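Local coordinates for protein putative S-adenosylmethionine-dependent methyltransferase (Bacteroides thetaiotaomicron, PDB 1WYZ) that probably transfers methyl groups from S-adenosylmethionine, as a putative methyltransferase of the RsmI-like family whose own substrate is not established, at residues 156-161 with 167-172; 28-33 with 49-54; 195-200 with 214-219; 149-154 with 179-184. One frame throughout, in Å; residues are numbered along the deposited sequence.

Contact 1: residues 156-161 with 167-172; sequences KTLEQR and QTQLFI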
loop_
_atom_site.group_PDB
_atom_site.type_symbol
_atom_site.label_atom_id
_atom_site.label_comp_id
_atom_site.label_asym_id
_atom_site.label_seq_id
_atom_site.Cartn_x
_atom_site.Cartn_y
_atom_site.Cartn_z
ATOM N N LYS A 156 17.445 -4.938 15.596
ATOM C CA LYS A 156 18.581 -5.752 15.185
ATOM C C LYS A 156 18.169 -6.877 14.225
ATOM O O LYS A 156 18.880 -7.166 13.262
ATOM C CB LYS A 156 19.250 -6.338 16.431
ATOM C CG LYS A 156 20.742 -6.563 16.303
ATOM C CD LYS A 156 21.513 -5.250 16.287
ATOM C CE LYS A 156 23.024 -5.501 16.229
ATOM N NZ LYS A 156 23.802 -4.239 16.066
ATOM N N THR A 157 17.017 -7.497 14.490
ATOM C CA THR A 157 16.512 -8.593 13.663
ATOM C C THR A 157 15.981 -8.064 12.344
ATOM O O THR A 157 16.217 -8.654 11.289
ATOM C CB THR A 157 15.377 -9.378 14.372
ATOM O OG1 THR A 157 15.812 -9.794 15.671
ATOM C CG2 THR A 157 15.014 -10.619 13.574
ATOM N N LEU A 158 15.250 -6.956 12.400
ATOM C CA LEU A 158 14.719 -6.358 11.180
ATOM C C LEU A 158 15.902 -6.085 10.267
ATOM O O LEU A 158 15.913 -6.495 9.098
ATOM C CB LEU A 158 14.005 -5.045 11.496
ATOM C CG LEU A 158 12.477 -5.004 11.556
ATOM C CD1 LEU A 158 11.903 -6.296 12.110
ATOM C CD2 LEU A 158 12.069 -3.825 12.427
ATOM N N GLU A 159 16.907 -5.414 10.831
ATOM C CA GLU A 159 18.119 -5.052 10.100
ATOM C C GLU A 159 18.794 -6.270 9.467
ATOM O O GLU A 159 19.196 -6.229 8.302
ATOM C CB GLU A 159 19.092 -4.311 11.028
ATOM C CG GLU A 159 20.343 -3.787 10.327
ATOM C CD GLU A 159 21.199 -2.878 11.208
ATOM O OE1 GLU A 159 21.395 -3.206 12.402
ATOM O OE2 GLU A 159 21.691 -1.843 10.698
ATOM N N GLN A 160 18.902 -7.360 10.222
ATOM C CA GLN A 160 19.530 -8.562 9.682
ATOM C C GLN A 160 18.719 -9.077 8.486
ATOM O O GLN A 160 19.288 -9.476 7.467
ATOM C CB GLN A 160 19.667 -9.637 10.774
ATOM C CG GLN A 160 20.776 -9.326 11.790
ATOM C CD GLN A 160 20.755 -10.239 13.011
ATOM O OE1 GLN A 160 19.711 -10.425 13.637
ATOM N NE2 GLN A 160 21.910 -10.800 13.360
ATOM N N ARG A 161 17.392 -9.040 8.604
ATOM C CA ARG A 161 16.522 -9.492 7.523
ATOM C C ARG A 161 16.710 -8.609 6.290
ATOM O O ARG A 161 16.577 -9.066 5.149
ATOM C CB ARG A 161 15.055 -9.471 7.971
ATOM C CG ARG A 161 14.532 -10.825 8.420
ATOM C CD ARG A 161 13.089 -10.726 8.873
ATOM N NE ARG A 161 12.474 -12.028 9.125
ATOM C CZ ARG A 161 11.220 -12.183 9.537
ATOM N NH1 ARG A 161 10.453 -11.121 9.747
ATOM N NH2 ARG A 161 10.724 -13.397 9.728
ATOM N N GLN A 167 14.980 -6.981 1.686
ATOM C CA GLN A 167 13.636 -6.488 1.923
ATOM C C GLN A 167 13.516 -5.278 2.849
ATOM O O GLN A 167 13.958 -5.293 3.991
ATOM C CB GLN A 167 12.791 -7.621 2.478
ATOM C CG GLN A 167 11.343 -7.283 2.697
ATOM C CD GLN A 167 10.646 -8.416 3.393
ATOM O OE1 GLN A 167 10.626 -8.484 4.619
ATOM N NE2 GLN A 167 10.096 -9.338 2.613
ATOM N N THR A 168 12.891 -4.233 2.337
ATOM C CA THR A 168 12.668 -3.029 3.103
ATOM C C THR A 168 11.882 -3.379 4.369
ATOM O O THR A 168 10.945 -4.183 4.318
ATOM C CB THR A 168 11.870 -2.025 2.252
ATOM O OG1 THR A 168 12.571 -1.811 1.023
ATOM C CG2 THR A 168 11.690 -0.685 2.984
ATOM N N GLN A 169 12.263 -2.798 5.504
ATOM C CA GLN A 169 11.550 -3.062 6.758
ATOM C C GLN A 169 10.862 -1.775 7.229
ATOM O O GLN A 169 11.508 -0.734 7.339
ATOM C CB GLN A 169 12.528 -3.568 7.824
ATOM C CG GLN A 169 13.317 -4.817 7.415
ATOM C CD GLN A 169 12.446 -6.036 7.035
ATOM O OE1 GLN A 169 11.634 -6.526 7.827
ATOM N NE2 GLN A 169 12.636 -6.529 5.812
ATOM N N LEU A 170 9.560 -1.843 7.506
ATOM C CA LEU A 170 8.807 -0.658 7.926
ATOM C C LEU A 170 8.110 -0.794 9.268
ATOM O O LEU A 170 7.544 -1.843 9.578
ATOM C CB LEU A 170 7.719 -0.292 6.900
ATOM C CG LEU A 170 7.981 0.068 5.441
ATOM C CD1 LEU A 170 8.253 -1.188 4.628
ATOM C CD2 LEU A 170 6.747 0.769 4.892
ATOM N N PHE A 171 8.123 0.286 10.043
ATOM C CA PHE A 171 7.461 0.314 11.340
ATOM C C PHE A 171 7.085 1.749 11.719
ATOM O O PHE A 171 7.718 2.708 11.263
ATOM C CB PHE A 171 8.350 -0.336 12.412
ATOM C CG PHE A 171 9.753 0.218 12.486
ATOM C CD1 PHE A 171 10.049 1.313 13.308
ATOM C CD2 PHE A 171 10.790 -0.378 11.769
ATOM C CE1 PHE A 171 11.355 1.807 13.423
ATOM C CE2 PHE A 171 12.113 0.111 11.876
ATOM C CZ PHE A 171 12.385 1.208 12.710
ATOM N N ILE A 172 6.044 1.902 12.532
ATOM C CA ILE A 172 5.590 3.225 12.941
ATOM C C ILE A 172 5.735 3.447 14.440
ATOM O O ILE A 172 5.984 2.499 15.199
ATOM C CB ILE A 172 4.122 3.453 12.554
ATOM C CG1 ILE A 172 3.227 2.476 13.322
ATOM C CG2 ILE A 172 3.951 3.275 11.048
ATOM C CD1 ILE A 172 1.733 2.794 13.269
#

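Contact 2: residues 28-33 with 49-54; sequences IIRGIR and KVDREI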
loop_
_atom_site.group_PDB
_atom_site.type_symbol
_atom_site.label_atom_id
_atom_site.label_comp_id
_atom_site.label_asym_id
_atom_site.label_seq_id
_atom_site.Cartn_x
_atom_site.Cartn_y
_atom_site.Cartn_z
ATOM N N ILE A 28 -19.662 5.861 -5.377
ATOM C CA ILE A 28 -20.201 4.704 -4.688
ATOM C C ILE A 28 -20.614 5.055 -3.256
ATOM O O ILE A 28 -21.574 4.505 -2.723
ATOM C CB ILE A 28 -19.205 3.488 -4.723
ATOM C CG1 ILE A 28 -18.047 3.708 -3.770
ATOM C CG2 ILE A 28 -18.660 3.286 -6.133
ATOM C CD1 ILE A 28 -18.307 3.258 -2.342
ATOM N N ILE A 29 -19.917 5.986 -2.629
ATOM C CA ILE A 29 -20.316 6.348 -1.278
ATOM C C ILE A 29 -21.764 6.843 -1.286
ATOM O O ILE A 29 -22.549 6.494 -0.405
ATOM C CB ILE A 29 -19.410 7.428 -0.686
ATOM C CG1 ILE A 29 -18.079 6.786 -0.265
ATOM C CG2 ILE A 29 -20.126 8.115 0.478
ATOM C CD1 ILE A 29 -16.969 7.776 0.074
ATOM N N ARG A 30 -22.102 7.651 -2.291
ATOM C CA ARG A 30 -23.452 8.188 -2.446
ATOM C C ARG A 30 -24.486 7.064 -2.459
ATOM O O ARG A 30 -25.661 7.279 -2.141
ATOM C CB ARG A 30 -23.561 8.982 -3.751
ATOM C CG ARG A 30 -22.881 10.333 -3.705
ATOM C CD ARG A 30 -22.854 11.001 -5.060
ATOM N NE ARG A 30 -22.129 12.266 -4.999
ATOM C CZ ARG A 30 -21.434 12.785 -6.009
ATOM N NH1 ARG A 30 -21.366 12.144 -7.173
ATOM N NH2 ARG A 30 -20.796 13.937 -5.848
ATOM N N GLY A 31 -24.047 5.866 -2.836
ATOM C CA GLY A 31 -24.953 4.737 -2.886
ATOM C C GLY A 31 -25.161 4.058 -1.548
ATOM O O GLY A 31 -26.293 3.798 -1.139
ATOM N N ILE A 32 -24.063 3.775 -0.858
ATOM C CA ILE A 32 -24.099 3.094 0.434
ATOM C C ILE A 32 -24.976 3.768 1.482
ATOM O O ILE A 32 -24.907 4.977 1.676
ATOM C CB ILE A 32 -22.684 2.955 0.986
ATOM C CG1 ILE A 32 -21.810 2.244 -0.053
ATOM C CG2 ILE A 32 -22.711 2.204 2.300
ATOM C CD1 ILE A 32 -22.041 0.763 -0.291
ATOM N N ARG A 33 -25.792 2.961 2.155
ATOM C CA ARG A 33 -26.708 3.435 3.193
ATOM C C ARG A 33 -26.286 2.938 4.570
ATOM O O ARG A 33 -26.704 3.486 5.590
ATOM C CB ARG A 33 -28.129 2.925 2.937
ATOM C CG ARG A 33 -28.777 3.381 1.639
ATOM C CD ARG A 33 -30.168 2.762 1.517
ATOM N NE ARG A 33 -30.905 3.252 0.356
ATOM C CZ ARG A 33 -32.146 2.884 0.050
ATOM N NH1 ARG A 33 -32.795 2.016 0.820
ATOM N NH2 ARG A 33 -32.744 3.391 -1.024
ATOM N N LYS A 49 -17.857 15.738 4.517
ATOM C CA LYS A 49 -16.832 16.325 3.670
ATOM C C LYS A 49 -16.854 15.664 2.284
ATOM O O LYS A 49 -16.444 16.263 1.288
ATOM C CB LYS A 49 -15.468 16.146 4.341
ATOM C CG LYS A 49 -14.535 17.349 4.229
ATOM C CD LYS A 49 -13.934 17.496 2.836
ATOM C CE LYS A 49 -12.793 18.512 2.828
ATOM N NZ LYS A 49 -11.997 18.447 1.567
ATOM N N VAL A 50 -17.347 14.430 2.225
ATOM C CA VAL A 50 -17.432 13.698 0.963
ATOM C C VAL A 50 -18.559 14.222 0.086
ATOM O O VAL A 50 -18.400 14.335 -1.129
ATOM C CB VAL A 50 -17.700 12.203 1.188
ATOM C CG1 VAL A 50 -17.729 11.478 -0.155
ATOM C CG2 VAL A 50 -16.652 11.617 2.108
ATOM N N ASP A 51 -19.703 14.513 0.703
ATOM C CA ASP A 51 -20.872 15.018 -0.014
ATOM C C ASP A 51 -21.826 15.729 0.954
ATOM O O ASP A 51 -22.190 15.176 1.994
ATOM C CB ASP A 51 -21.611 13.862 -0.698
ATOM C CG ASP A 51 -22.613 14.338 -1.735
ATOM O OD1 ASP A 51 -23.304 15.343 -1.475
ATOM O OD2 ASP A 51 -22.710 13.705 -2.809
ATOM N N ARG A 52 -22.228 16.950 0.609
ATOM C CA ARG A 52 -23.136 17.722 1.453
ATOM C C ARG A 52 -24.535 17.129 1.461
ATOM O O ARG A 52 -25.216 17.145 2.487
ATOM C CB ARG A 52 -23.227 19.176 0.970
ATOM C CG ARG A 52 -22.353 20.166 1.729
ATOM C CD ARG A 52 -20.880 20.003 1.395
ATOM N NE ARG A 52 -20.598 20.326 -0.002
ATOM C CZ ARG A 52 -20.843 21.507 -0.563
ATOM N NH1 ARG A 52 -21.375 22.491 0.155
ATOM N NH2 ARG A 52 -20.564 21.702 -1.846
ATOM N N GLU A 53 -24.952 16.601 0.314
ATOM C CA GLU A 53 -26.287 16.026 0.152
ATOM C C GLU A 53 -26.546 14.723 0.899
ATOM O O GLU A 53 -27.695 14.372 1.142
ATOM C CB GLU A 53 -26.585 15.820 -1.339
ATOM C CG GLU A 53 -27.966 16.301 -1.772
ATOM C CD GLU A 53 -28.152 17.800 -1.582
ATOM O OE1 GLU A 53 -27.388 18.577 -2.195
ATOM O OE2 GLU A 53 -29.062 18.203 -0.825
ATOM N N ILE A 54 -25.493 14.001 1.260
ATOM C CA ILE A 54 -25.673 12.745 1.977
ATOM C C ILE A 54 -26.322 12.965 3.342
ATOM O O ILE A 54 -25.650 13.299 4.322
ATOM C CB ILE A 54 -24.337 12.026 2.185
ATOM C CG1 ILE A 54 -23.737 11.655 0.831
ATOM C CG2 ILE A 54 -24.544 10.774 3.030
ATOM C CD1 ILE A 54 -24.623 10.852 -0.162
#

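Contact 3: residues 195-200 with 214-219; sequences LCIAAN and KDWKGH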
loop_
_atom_site.group_PDB
_atom_site.type_symbol
_atom_site.label_atom_id
_atom_site.label_comp_id
_atom_site.label_asym_id
_atom_site.label_seq_id
_atom_site.Cartn_x
_atom_site.Cartn_y
_atom_site.Cartn_z
ATOM N N LEU A 195 18.317 4.604 6.635
ATOM C CA LEU A 195 17.096 4.879 7.370
ATOM C C LEU A 195 16.329 6.017 6.704
ATOM O O LEU A 195 16.890 7.085 6.473
ATOM C CB LEU A 195 17.429 5.277 8.809
ATOM C CG LEU A 195 16.278 6.029 9.483
ATOM C CD1 LEU A 195 15.084 5.105 9.573
ATOM C CD2 LEU A 195 16.675 6.508 10.867
ATOM N N CYS A 196 15.051 5.791 6.397
ATOM C CA CYS A 196 14.217 6.820 5.791
ATOM C C CYS A 196 13.163 7.281 6.797
ATOM O O CYS A 196 12.411 6.468 7.338
ATOM C CB CYS A 196 13.517 6.283 4.540
ATOM S SG CYS A 196 12.279 7.427 3.802
ATOM N N ILE A 197 13.112 8.583 7.050
ATOM C CA ILE A 197 12.133 9.133 7.964
ATOM C C ILE A 197 11.060 9.767 7.107
ATOM O O ILE A 197 11.367 10.566 6.228
ATOM C CB ILE A 197 12.764 10.204 8.879
ATOM C CG1 ILE A 197 13.670 9.529 9.915
ATOM C CG2 ILE A 197 11.669 11.039 9.543
ATOM C CD1 ILE A 197 14.602 10.475 10.667
ATOM N N ALA A 198 9.805 9.411 7.347
ATOM C CA ALA A 198 8.706 9.975 6.568
ATOM C C ALA A 198 7.617 10.522 7.491
ATOM O O ALA A 198 6.789 9.766 8.014
ATOM C CB ALA A 198 8.136 8.920 5.645
ATOM N N ALA A 199 7.624 11.839 7.681
ATOM C CA ALA A 199 6.666 12.518 8.546
ATOM C C ALA A 199 5.665 13.383 7.762
ATOM O O ALA A 199 6.009 13.976 6.744
ATOM C CB ALA A 199 7.428 13.368 9.545
ATOM N N ASN A 200 4.432 13.460 8.257
ATOM C CA ASN A 200 3.369 14.230 7.616
ATOM C C ASN A 200 3.187 13.917 6.148
ATOM O O ASN A 200 3.081 14.827 5.329
ATOM C CB ASN A 200 3.605 15.726 7.749
ATOM C CG ASN A 200 3.269 16.239 9.122
ATOM O OD1 ASN A 200 2.249 15.861 9.708
ATOM N ND2 ASN A 200 4.113 17.121 9.645
ATOM N N LYS A 214 24.754 6.725 9.907
ATOM C CA LYS A 214 25.927 7.530 10.219
ATOM C C LYS A 214 25.648 9.000 9.924
ATOM O O LYS A 214 26.008 9.871 10.707
ATOM C CB LYS A 214 27.131 7.075 9.388
ATOM C CG LYS A 214 28.407 7.871 9.654
ATOM C CD LYS A 214 29.460 7.637 8.582
ATOM C CE LYS A 214 30.756 8.358 8.916
ATOM N NZ LYS A 214 31.402 7.821 10.157
ATOM N N ASP A 215 25.008 9.270 8.789
ATOM C CA ASP A 215 24.700 10.648 8.402
ATOM C C ASP A 215 23.466 11.238 9.074
ATOM O O ASP A 215 23.195 12.425 8.926
ATOM C CB ASP A 215 24.574 10.774 6.874
ATOM C CG ASP A 215 25.931 10.741 6.167
ATOM O OD1 ASP A 215 26.789 11.600 6.482
ATOM O OD2 ASP A 215 26.137 9.859 5.300
ATOM N N TRP A 216 22.721 10.417 9.807
ATOM C CA TRP A 216 21.547 10.917 10.508
ATOM C C TRP A 216 21.989 11.510 11.844
ATOM O O TRP A 216 21.388 12.466 12.340
ATOM C CB TRP A 216 20.526 9.795 10.743
ATOM C CG TRP A 216 19.432 9.718 9.696
ATOM C CD1 TRP A 216 19.109 8.642 8.925
ATOM C CD2 TRP A 216 18.502 10.756 9.342
ATOM N NE1 TRP A 216 18.034 8.940 8.115
ATOM C CE2 TRP A 216 17.643 10.232 8.350
ATOM C CE3 TRP A 216 18.309 12.077 9.771
ATOM C CZ2 TRP A 216 16.607 10.980 7.777
ATOM C CZ3 TRP A 216 17.277 12.826 9.203
ATOM C CH2 TRP A 216 16.438 12.272 8.214
ATOM N N LYS A 217 23.054 10.944 12.410
ATOM C CA LYS A 217 23.590 11.397 13.690
ATOM C C LYS A 217 23.419 12.895 13.821
ATOM O O LYS A 217 22.747 13.380 14.732
ATOM C CB LYS A 217 25.068 11.029 13.802
ATOM C CG LYS A 217 25.329 9.523 13.764
ATOM C CD LYS A 217 24.688 8.813 14.959
ATOM C CE LYS A 217 24.857 7.300 14.876
ATOM N NZ LYS A 217 26.283 6.874 14.870
ATOM N N GLY A 218 24.023 13.630 12.899
ATOM C CA GLY A 218 23.888 15.069 12.932
ATOM C C GLY A 218 22.624 15.402 12.177
ATOM O O GLY A 218 22.249 14.680 11.253
ATOM N N HIS A 219 21.952 16.476 12.563
ATOM C CA HIS A 219 20.730 16.874 11.878
ATOM C C HIS A 219 19.560 15.902 12.035
ATOM O O HIS A 219 19.248 15.132 11.124
ATOM C CB HIS A 219 21.002 17.094 10.382
ATOM C CG HIS A 219 21.555 18.448 10.061
ATOM N ND1 HIS A 219 22.771 18.891 10.538
ATOM C CD2 HIS A 219 21.046 19.467 9.327
ATOM C CE1 HIS A 219 22.986 20.124 10.114
ATOM N NE2 HIS A 219 21.954 20.496 9.376
#

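Contact 4: residues 149-154 with 179-184; sequences GERAKK and HKMIED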
loop_
_atom_site.group_PDB
_atom_site.type_symbol
_atom_site.label_atom_id
_atom_site.label_comp_id
_atom_site.label_asym_id
_atom_site.label_seq_id
_atom_site.Cartn_x
_atom_site.Cartn_y
_atom_site.Cartn_z
ATOM N N GLY A 149 15.767 -2.884 24.910
ATOM C CA GLY A 149 16.394 -4.196 24.851
ATOM C C GLY A 149 15.566 -5.180 24.050
ATOM O O GLY A 149 16.096 -6.042 23.348
ATOM N N GLU A 150 14.252 -5.066 24.180
ATOM C CA GLU A 150 13.354 -5.916 23.427
ATOM C C GLU A 150 13.214 -5.157 22.106
ATOM O O GLU A 150 13.039 -5.745 21.036
ATOM C CB GLU A 150 11.998 -6.024 24.132
ATOM C CG GLU A 150 11.101 -7.134 23.592
ATOM C CD GLU A 150 11.503 -8.519 24.081
ATOM O OE1 GLU A 150 12.685 -8.901 23.920
ATOM O OE2 GLU A 150 10.626 -9.230 24.624
ATOM N N ARG A 151 13.322 -3.835 22.204
ATOM C CA ARG A 151 13.228 -2.962 21.043
ATOM C C ARG A 151 14.531 -3.006 20.258
ATOM O O ARG A 151 14.547 -2.837 19.039
ATOM C CB ARG A 151 12.918 -1.531 21.486
ATOM C CG ARG A 151 12.613 -0.598 20.338
ATOM C CD ARG A 151 11.601 0.442 20.742
ATOM N NE ARG A 151 12.174 1.780 20.731
ATOM C CZ ARG A 151 11.473 2.890 20.929
ATOM N NH1 ARG A 151 10.166 2.823 21.162
ATOM N NH2 ARG A 151 12.077 4.068 20.871
ATOM N N ALA A 152 15.630 -3.232 20.966
ATOM C CA ALA A 152 16.931 -3.323 20.328
ATOM C C ALA A 152 17.000 -4.667 19.615
ATOM O O ALA A 152 17.577 -4.778 18.539
ATOM C CB ALA A 152 18.027 -3.221 21.368
ATOM N N LYS A 153 16.406 -5.688 20.227
ATOM C CA LYS A 153 16.395 -7.015 19.633
ATOM C C LYS A 153 15.667 -6.930 18.306
ATOM O O LYS A 153 16.163 -7.390 17.280
ATOM C CB LYS A 153 15.671 -8.025 20.532
ATOM C CG LYS A 153 16.500 -8.586 21.686
ATOM C CD LYS A 153 15.841 -9.827 22.289
ATOM C CE LYS A 153 15.795 -10.989 21.296
ATOM N NZ LYS A 153 17.144 -11.556 21.008
ATOM N N LYS A 154 14.487 -6.323 18.342
ATOM C CA LYS A 154 13.655 -6.180 17.157
ATOM C C LYS A 154 14.375 -5.429 16.037
ATOM O O LYS A 154 14.492 -5.948 14.926
ATOM C CB LYS A 154 12.336 -5.483 17.524
ATOM C CG LYS A 154 11.239 -5.595 16.478
ATOM C CD LYS A 154 10.981 -7.044 16.115
ATOM C CE LYS A 154 9.666 -7.185 15.379
ATOM N NZ LYS A 154 9.631 -6.267 14.215
ATOM N N HIS A 179 11.296 10.957 18.791
ATOM C CA HIS A 179 12.700 11.243 18.992
ATOM C C HIS A 179 13.424 10.141 19.758
ATOM O O HIS A 179 14.612 9.909 19.542
ATOM C CB HIS A 179 12.874 12.582 19.705
ATOM C CG HIS A 179 13.906 13.464 19.072
ATOM N ND1 HIS A 179 13.665 14.183 17.920
ATOM C CD2 HIS A 179 15.201 13.697 19.397
ATOM C CE1 HIS A 179 14.766 14.820 17.562
ATOM N NE2 HIS A 179 15.713 14.541 18.440
ATOM N N LYS A 180 12.716 9.457 20.650
ATOM C CA LYS A 180 13.350 8.386 21.407
ATOM C C LYS A 180 13.650 7.203 20.489
ATOM O O LYS A 180 14.585 6.437 20.731
ATOM C CB LYS A 180 12.460 7.940 22.572
ATOM C CG LYS A 180 13.122 6.912 23.497
ATOM C CD LYS A 180 14.373 7.476 24.165
ATOM C CE LYS A 180 15.028 6.451 25.082
ATOM N NZ LYS A 180 15.572 5.288 24.327
HETATM N N MSE A 181 12.852 7.065 19.433
HETATM C CA MSE A 181 13.041 5.982 18.473
HETATM C C MSE A 181 14.278 6.238 17.611
HETATM O O MSE A 181 15.142 5.370 17.515
HETATM C CB MSE A 181 11.806 5.822 17.583
HETATM C CG MSE A 181 11.971 4.782 16.470
HETATM SE SE MSE A 181 12.026 2.922 17.068
HETATM C CE MSE A 181 13.915 2.691 17.342
ATOM N N ILE A 182 14.380 7.419 17.000
ATOM C CA ILE A 182 15.549 7.701 16.176
ATOM C C ILE A 182 16.824 7.474 16.987
ATOM O O ILE A 182 17.823 6.975 16.464
ATOM C CB ILE A 182 15.535 9.152 15.590
ATOM C CG1 ILE A 182 15.372 10.188 16.708
ATOM C CG2 ILE A 182 14.427 9.289 14.548
ATOM C CD1 ILE A 182 16.667 10.589 17.383
ATOM N N GLU A 183 16.782 7.821 18.269
ATOM C CA GLU A 183 17.929 7.626 19.144
ATOM C C GLU A 183 18.213 6.137 19.192
ATOM O O GLU A 183 19.362 5.723 19.110
ATOM C CB GLU A 183 17.639 8.145 20.561
ATOM C CG GLU A 183 18.703 7.785 21.599
ATOM C CD GLU A 183 20.004 8.565 21.424
ATOM O OE1 GLU A 183 20.304 8.990 20.282
ATOM O OE2 GLU A 183 20.732 8.737 22.431
ATOM N N ASP A 184 17.161 5.332 19.312
ATOM C CA ASP A 184 17.330 3.878 19.360
ATOM C C ASP A 184 17.853 3.261 18.055
ATOM O O ASP A 184 18.691 2.347 18.087
ATOM C CB ASP A 184 16.021 3.186 19.756
ATOM C CG ASP A 184 15.723 3.311 21.236
ATOM O OD1 ASP A 184 16.659 3.160 22.044
ATOM O OD2 ASP A 184 14.549 3.550 21.590
#

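Contact 1: residues 156-161 with 167-172
The beta-alpha-beta unit made of strand 138-143, helix 150-165 and strand 168-173 is closed here, where L158 of the helix settles on Q169 and F171 of the returning strand. The two short segments run nearly antiparallel, their axes at 152° and 8.3 Å apart at closest approach, as expected when a helix turns back into the next strand. CG of L158 packs against CB of Q169 at 4.0 Å, while CD2 of L158 lies obliquely to the F171 ring, 3.7 Å from CD2 of F171. The ring stands where it does because its CG sits between the backbone N and the carbonyl carbon (chi1 53°); its other neighbours include M181 and I185 of helix 178-188. R161, one turn further along the helix, points its CB toward the strand, but its guanidinium is engaged in a salt bridge with E165 of the second subunit, so this end of the unit borders the dimer interface. No hydrogen bond crosses between the segments; the polar end of Q169 is satisfied otherwise, OE1 by H141 of strand 138-143 and NE2 by Q167, just before the strand. Bent at chi2, the glutamine folds NE2 back to Q167, where it donates to backbone O at 2.6 Å from above the carbonyl plane and to OE1 at 3.0 Å, on a lone pair in the carbonyl plane.

Contact 2: residues 28-33 with 49-54
R30 and D51 meet at about a right angle, their guanidinium and carboxylate planes turned 81° from each other. The arginine, extended from CG to NE, presents the edge of its guanidinium, and NE donates to OD2 of D51 at 2.7 Å in a nearly straight salt-bridge bond (162°) that meets OD2 close to its C-O axis. OD1 of D51 takes the backbone N of E53 at 2.7 Å, an Asx turn that fixes the aspartate where the chain leaves helix 40-50. I54 lies across the base of the arginine, also at roughly a right angle, its CD1 3.7 Å from CA of R30. I29 and V50 instead reach toward each other tip to tip, CD1 of I29 3.8 Å from CG1 of V50. The contact joins the helix 24-29 region to the end of helix 40-50; I29 packs on L8 of strand 5-8 in the parallel sheet, V50 on L17 of helix 17-20. Replacing D51 by an alanine is likely to leave NE of R30 without its carboxylate mate and the turn at E53 less firmly set. The chemistry is divided: an apolar pair inside and, at the surface, a charge pair whose acid its own backbone positions.

Contact 3: residues 195-200 with 214-219
The indole N-H of W216 is spent on a backbone carbonyl: NE1 donates to O of L195 at 2.7 Å, and the bond is almost straight (173°). The oxygen lies in the plane of the indole, at its edge, whereas the donor stands well above the plane of the carbonyl, 41° out of it, and so not on a lone pair. The same leucine lays CB, CG and CD2 against the CD1-NE1 side of the indole. Its CB lies 3.8 Å from CD1 of W216, and its CG comes within 3.7 Å of NE1, the two side chains crossing at about a right angle. The six-membered ring is met by I197. With CG1 anti to the carbonyl carbon and the chain extended beyond it, the isoleucine carries CD1 over one face of that ring, 3.6 Å from the centroid and 15° off the normal, a CH-pi contact. The side chains of L195 and I197, two apart on strand 194-199, thus meet the tryptophan from one side of the mixed sheet. The strand pairs antiparallel with both strand 228-233 and edge strand 207-212, and the chain leaving that edge strand forms the short, weakly bonded helix that holds W216. The connection folds the indole back across the edge strand, where R211 makes a cation-pi contact with it and Q209 touches it. On the same side of the sheet, helix 178-188 supplies I185 against L195 and I182 against I197.

Contact 4: residues 149-154 with 179-184
One face of the R151 guanidinium is covered by the selenium of the selenomethionine M181, which lies 3.7 Å above the plane and toward the rim, with SE 3.8 Å from NE of R151. O of K180 and OD2 of D184 lie near the edge, the latter tilted from the plane as NH2 meets it. Guanidinium and carboxylate are nearly perpendicular, 87° apart, and a single oxygen does the work: OD2 of D184 takes NH2 of R151 at 2.6 Å through its anti lone pair and NE weakly at 3.1 Å. The donor geometry is bent, 133° at NH2. The arginine reaches this place with CG anti to the backbone N and kinks at chi2 and chi3. In the fold, the contact spans the first turns of helix 150-165, which opens after N-cap G149, and helix 178-188; their short segments cross at -59° and stay 11.5 Å apart, so that one long side chain bridges the gap. A leucine in place of R151 would probably cost D184 its arginine partner, leaving the K180 link, and cost E173 the mate it has in NH1. K180, one turn before D184, completes the network, its NZ 3.3 Å from OD1 of D184.

Contacts 1, 3 and 4 share one half of the chain, while contact 2 sits beyond the chain's centre, 40 to 43 Å away between centres. Contacts 1 and 3 are buried and face the same mixed sheet, one through a leucine set on a glutamine and a phenylalanine, the other through an indole anchored to a strand carbonyl. Contact 4, partly buried, ties helix 150-165, also used in contact 1, to helix 178-188, and it touches both neighbours: M181 SE lies 3.9 Å from F171 CE1, and I182 packs on I197. Ion pairs carry contact 4 and surface contact 2, whereas contacts 1 and 3 rest mainly on packing, contact 3 with one added hydrogen bond.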